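Local structure of polyhedrin (4ZQX) at the interface of chains A and B. The protein forms the crystalline protein matrix of the polyhedra that embed and protect cypovirus particles, and probably binds ATP. Numbering follows the deposited sequence. Chains: chain A/B, Polyhedrin.

Contact 1: the interface of chains A and B. Residues chain A 26, 48, 203-204; chain B 120, 124, 137-138.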
loop_
_atom_site.group_PDB
_atom_site.type_symbol
_atom_site.label_atom_id
_atom_site.label_comp_id
_atom_site.label_asym_id
_atom_site.label_seq_id
_atom_site.Cartn_x
_atom_site.Cartn_y
_atom_site.Cartn_z
ATOM N N ASN A 26 -16.593 -4.009 -9.458
ATOM C CA ASN A 26 -15.595 -2.955 -9.449
ATOM C C ASN A 26 -15.888 -1.778 -10.373
ATOM O O ASN A 26 -16.331 -1.955 -11.500
ATOM C CB ASN A 26 -14.232 -3.526 -9.840
ATOM C CG ASN A 26 -13.569 -4.275 -8.723
ATOM O OD1 ASN A 26 -13.715 -3.934 -7.554
ATOM N ND2 ASN A 26 -12.823 -5.308 -9.076
ATOM N N PRO A 48 -14.940 -1.677 -5.622
ATOM C CA PRO A 48 -16.372 -1.412 -5.797
ATOM C C PRO A 48 -16.855 -0.158 -5.091
ATOM O O PRO A 48 -17.916 0.328 -5.452
ATOM C CB PRO A 48 -17.040 -2.652 -5.157
ATOM C CG PRO A 48 -15.960 -3.695 -5.110
ATOM C CD PRO A 48 -14.711 -2.896 -4.826
ATOM N N THR A 203 -8.673 -4.048 -1.788
ATOM C CA THR A 203 -8.461 -5.491 -1.855
ATOM C C THR A 203 -8.134 -6.018 -3.264
ATOM O O THR A 203 -8.001 -7.231 -3.446
ATOM C CB THR A 203 -9.693 -6.249 -1.312
ATOM O OG1 THR A 203 -10.847 -5.865 -2.055
ATOM C CG2 THR A 203 -9.944 -5.908 0.147
ATOM N N VAL A 204 -7.993 -5.130 -4.248
ATOM C CA VAL A 204 -7.740 -5.564 -5.615
ATOM C C VAL A 204 -6.292 -5.252 -6.007
ATOM O O VAL A 204 -5.823 -4.124 -5.825
ATOM C CB VAL A 204 -8.709 -4.890 -6.605
ATOM C CG1 VAL A 204 -8.529 -5.475 -8.002
ATOM C CG2 VAL A 204 -10.168 -5.039 -6.113
ATOM N N ARG B 120 -7.091 -14.512 -8.797
ATOM C CA ARG B 120 -7.510 -13.600 -9.866
ATOM C C ARG B 120 -6.549 -13.689 -11.042
ATOM O O ARG B 120 -5.536 -14.354 -10.951
ATOM C CB ARG B 120 -7.594 -12.154 -9.346
ATOM C CG ARG B 120 -8.539 -12.006 -8.143
ATOM C CD ARG B 120 -8.542 -10.614 -7.562
ATOM N NE ARG B 120 -9.146 -9.614 -8.447
ATOM C CZ ARG B 120 -10.450 -9.365 -8.533
ATOM N NH1 ARG B 120 -11.324 -10.054 -7.799
ATOM N NH2 ARG B 120 -10.889 -8.417 -9.357
ATOM N N GLY B 124 -5.045 -8.753 -12.562
ATOM C CA GLY B 124 -5.839 -8.420 -11.393
ATOM C C GLY B 124 -7.345 -8.480 -11.574
ATOM O O GLY B 124 -8.088 -8.115 -10.663
ATOM N N ARG B 137 -15.226 -8.106 -10.404
ATOM C CA ARG B 137 -15.901 -7.953 -9.115
ATOM C C ARG B 137 -15.024 -8.555 -8.026
ATOM O O ARG B 137 -13.997 -9.152 -8.332
ATOM C CB ARG B 137 -17.299 -8.601 -9.138
ATOM C CG ARG B 137 -17.356 -10.032 -9.665
ATOM C CD ARG B 137 -17.086 -11.093 -8.600
ATOM N NE ARG B 137 -17.989 -10.967 -7.453
ATOM C CZ ARG B 137 -19.241 -11.410 -7.410
ATOM N NH1 ARG B 137 -19.780 -12.050 -8.444
ATOM N NH2 ARG B 137 -19.963 -11.210 -6.315
ATOM N N ILE B 138 -15.413 -8.384 -6.767
ATOM C CA ILE B 138 -14.669 -8.977 -5.661
ATOM C C ILE B 138 -15.588 -9.967 -4.936
ATOM O O ILE B 138 -16.812 -9.978 -5.144
ATOM C CB ILE B 138 -14.108 -7.928 -4.672
ATOM C CG1 ILE B 138 -15.224 -7.233 -3.886
ATOM C CG2 ILE B 138 -13.261 -6.903 -5.425
ATOM C CD1 ILE B 138 -14.710 -6.389 -2.713
#
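B:Ile138 packs against A:Val204 and A:Pro48, with the polar atoms of A:Thr203 and A:Asn26 at the margin. At CB its side chain forks. The CG2 branch meets CG2 of A:Val204 at 3.7 Å, while its other flank lies 3.7 Å from the amide oxygen OD1 of A:Asn26, whose side chain crosses at roughly a right angle. The other branch starts with CG1 placed between the backbone N and the carbonyl carbon (chi1 68°), and CG1 comes within 3.8 Å of the ring carbon CG of A:Pro48. Chi2 is extended, carrying the terminal CD1 along the same proline and on to the hydroxyl OG1 of A:Thr203, 4.0 Å away.

Beside this side chain, B:Arg120 braces the chain B surface. Its NE and NH2 grip the carbonyl of B:Gly124 side-on, the NE bond to B:Gly124 O measuring 2.9 Å. From its other end NH1 donates to the carbonyl O of B:Arg137 (2.9 Å, 165° at H), lying in both the carbonyl and guanidinium planes; B:Arg120 thereby ties the backbone just ahead of B:Ile138 to the loop at B:Gly124. CG1 of A:Val204 rests against this unit, 3.8 Å from B:Gly124 O.

B:Arg120 closes strand 116-120, and B:Ile138 follows the 3-10 helix 133-135. Their partners occupy chain A loops: A:Asn26 precedes strand 27-34, A:Pro48 follows strand 40-47, and A:Thr203 and A:Val204 precede strand 207-211.

Contact 2: the interface of chains A and B. Residues chain A 28, 30, 44, 221, 226-227; chain B 125, 133.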
loop_
_atom_site.group_PDB
_atom_site.type_symbol
_atom_site.label_atom_id
_atom_site.label_comp_id
_atom_site.label_asym_id
_atom_site.label_seq_id
_atom_site.Cartn_x
_atom_site.Cartn_y
_atom_site.Cartn_z
ATOM N N GLU A 28 -13.551 0.875 -12.457
ATOM C CA GLU A 28 -12.235 0.681 -13.067
ATOM C C GLU A 28 -11.560 2.014 -13.363
ATOM O O GLU A 28 -12.198 2.946 -13.866
ATOM C CB GLU A 28 -12.363 -0.101 -14.379
ATOM C CG GLU A 28 -13.174 -1.376 -14.288
ATOM C CD GLU A 28 -12.494 -2.505 -13.529
ATOM O OE1 GLU A 28 -11.264 -2.453 -13.366
ATOM O OE2 GLU A 28 -13.199 -3.463 -13.130
ATOM N N VAL A 30 -7.962 3.380 -15.289
ATOM C CA VAL A 30 -6.685 3.241 -15.970
ATOM C C VAL A 30 -6.093 4.607 -16.205
ATOM O O VAL A 30 -6.700 5.464 -16.829
ATOM C CB VAL A 30 -6.810 2.521 -17.315
ATOM C CG1 VAL A 30 -5.446 2.470 -18.027
ATOM C CG2 VAL A 30 -7.337 1.115 -17.107
ATOM N N HIS A 44 -3.328 0.440 -13.527
ATOM C CA HIS A 44 -4.718 0.025 -13.321
ATOM C C HIS A 44 -5.076 -0.147 -11.850
ATOM O O HIS A 44 -4.353 -0.827 -11.113
ATOM C CB HIS A 44 -5.016 -1.291 -14.044
ATOM C CG HIS A 44 -6.371 -1.826 -13.719
ATOM N ND1 HIS A 44 -6.575 -2.853 -12.821
ATOM C CD2 HIS A 44 -7.602 -1.430 -14.124
ATOM C CE1 HIS A 44 -7.872 -3.086 -12.709
ATOM N NE2 HIS A 44 -8.517 -2.230 -13.480
ATOM N N HIS A 221 -3.858 -3.844 -24.383
ATOM C CA HIS A 221 -4.569 -3.479 -23.148
ATOM C C HIS A 221 -6.009 -3.051 -23.455
ATOM O O HIS A 221 -6.972 -3.762 -23.110
ATOM C CB HIS A 221 -3.821 -2.352 -22.402
ATOM C CG HIS A 221 -4.351 -2.048 -21.032
ATOM N ND1 HIS A 221 -5.690 -1.860 -20.755
ATOM C CD2 HIS A 221 -3.699 -1.857 -19.859
ATOM C CE1 HIS A 221 -5.839 -1.584 -19.471
ATOM N NE2 HIS A 221 -4.647 -1.577 -18.905
ATOM N N GLY A 226 -11.533 -4.131 -22.962
ATOM C CA GLY A 226 -12.722 -3.320 -23.151
ATOM C C GLY A 226 -12.723 -1.980 -22.437
ATOM O O GLY A 226 -13.730 -1.609 -21.856
ATOM N N MET A 227 -11.596 -1.275 -22.476
ATOM C CA MET A 227 -11.542 0.142 -22.122
ATOM C C MET A 227 -11.293 0.915 -23.406
ATOM O O MET A 227 -10.267 0.743 -24.045
ATOM C CB MET A 227 -10.409 0.437 -21.137
ATOM C CG MET A 227 -10.416 1.888 -20.610
ATOM S SD MET A 227 -11.779 2.222 -19.462
ATOM C CE MET A 227 -11.058 1.644 -17.924
ATOM N N LEU B 125 -7.807 -8.913 -12.744
ATOM C CA LEU B 125 -9.240 -9.003 -12.990
ATOM C C LEU B 125 -9.788 -10.322 -12.480
ATOM O O LEU B 125 -9.037 -11.284 -12.342
ATOM C CB LEU B 125 -9.529 -8.932 -14.480
ATOM C CG LEU B 125 -9.087 -7.689 -15.237
ATOM C CD1 LEU B 125 -9.561 -7.803 -16.677
ATOM C CD2 LEU B 125 -9.641 -6.470 -14.596
ATOM N N TYR B 133 -13.160 -5.945 -18.468
ATOM C CA TYR B 133 -13.432 -4.954 -17.418
ATOM C C TYR B 133 -14.892 -4.940 -16.977
ATOM O O TYR B 133 -15.178 -4.690 -15.815
ATOM C CB TYR B 133 -13.029 -3.534 -17.862
ATOM C CG TYR B 133 -11.550 -3.247 -17.743
ATOM C CD1 TYR B 133 -10.851 -3.590 -16.594
ATOM C CD2 TYR B 133 -10.850 -2.645 -18.777
ATOM C CE1 TYR B 133 -9.516 -3.334 -16.476
ATOM C CE2 TYR B 133 -9.493 -2.394 -18.669
ATOM C CZ TYR B 133 -8.845 -2.741 -17.517
ATOM O OH TYR B 133 -7.512 -2.510 -17.386
#
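The phenol ring of B:Tyr133 is inserted into chain A of this cypovirus polyhedrin, with 115 Å² of the residue's surface hidden by the neighbour. Measured from the ring plane, A:Met227, A:Val30, A:His44 and the A:Glu28 carboxylate all lie on one side, but they meet different parts of the ring. A:Met227 uses CB, its thioether chain bending away, to approach CE2 of B:Tyr133 at 3.9 Å. Along the opposite flank the A:His44 side chain slides past the tyrosine in the opposite direction, and its CD2 lies 3.6 Å from CE1 of B:Tyr133. Deeper in, the methyl CG2 of A:Val30 stands 3.6 Å from the phenol OH of B:Tyr133. On the other side of the ring plane, CD2 of B:Leu125 approaches CE1 of A:His44 more loosely, at 4.3 Å.

Outward from this core, A:Glu28 crosses the near end of the ring with its carboxylate turned 37° from the phenol plane, its CD being 3.6 Å from CD1 of B:Tyr133. The chain of A:Glu28 is bent at chi2 (-71°), which turns the carboxylate towards A:His44. There NE2 of A:His44 donates to OE1 of A:Glu28 (2.8 Å, 162° at H). The acceptor lies in the imidazole plane, and the N-H meets it nearly along the C-O axis. This bond, in the ring plane, would help fix the imidazole's rotation, and the carboxylate would favour a protonated imidazole if the local charge balance allows. At the phenol end, A:His221 on helix 214-225 approaches the ring edge in plane through CE1; its modelled contact with the OH is implausibly short, making that detail doubtful.

About 12 Å separates the C-alpha centres of contact 1 and contact 2, and they draw on sequence-adjacent stretches of both chains. No residue is shared. In chain A, A:Asn26 just before strand 27-34 and A:Pro48 just after strand 40-47 serve contact 1, while the strands themselves supply A:Glu28, A:Val30 and A:His44 to contact 2. In chain B, consecutive residues B:Gly124 and B:Leu125 divide between them, while B:Tyr133 and B:Ile138 bracket one short segment. The two patches therefore read as parts of one docking surface. Without exact two-fold symmetry, the arrangement fits the three-copy deposited assembly, consistent with the trimers from which polyhedra are built.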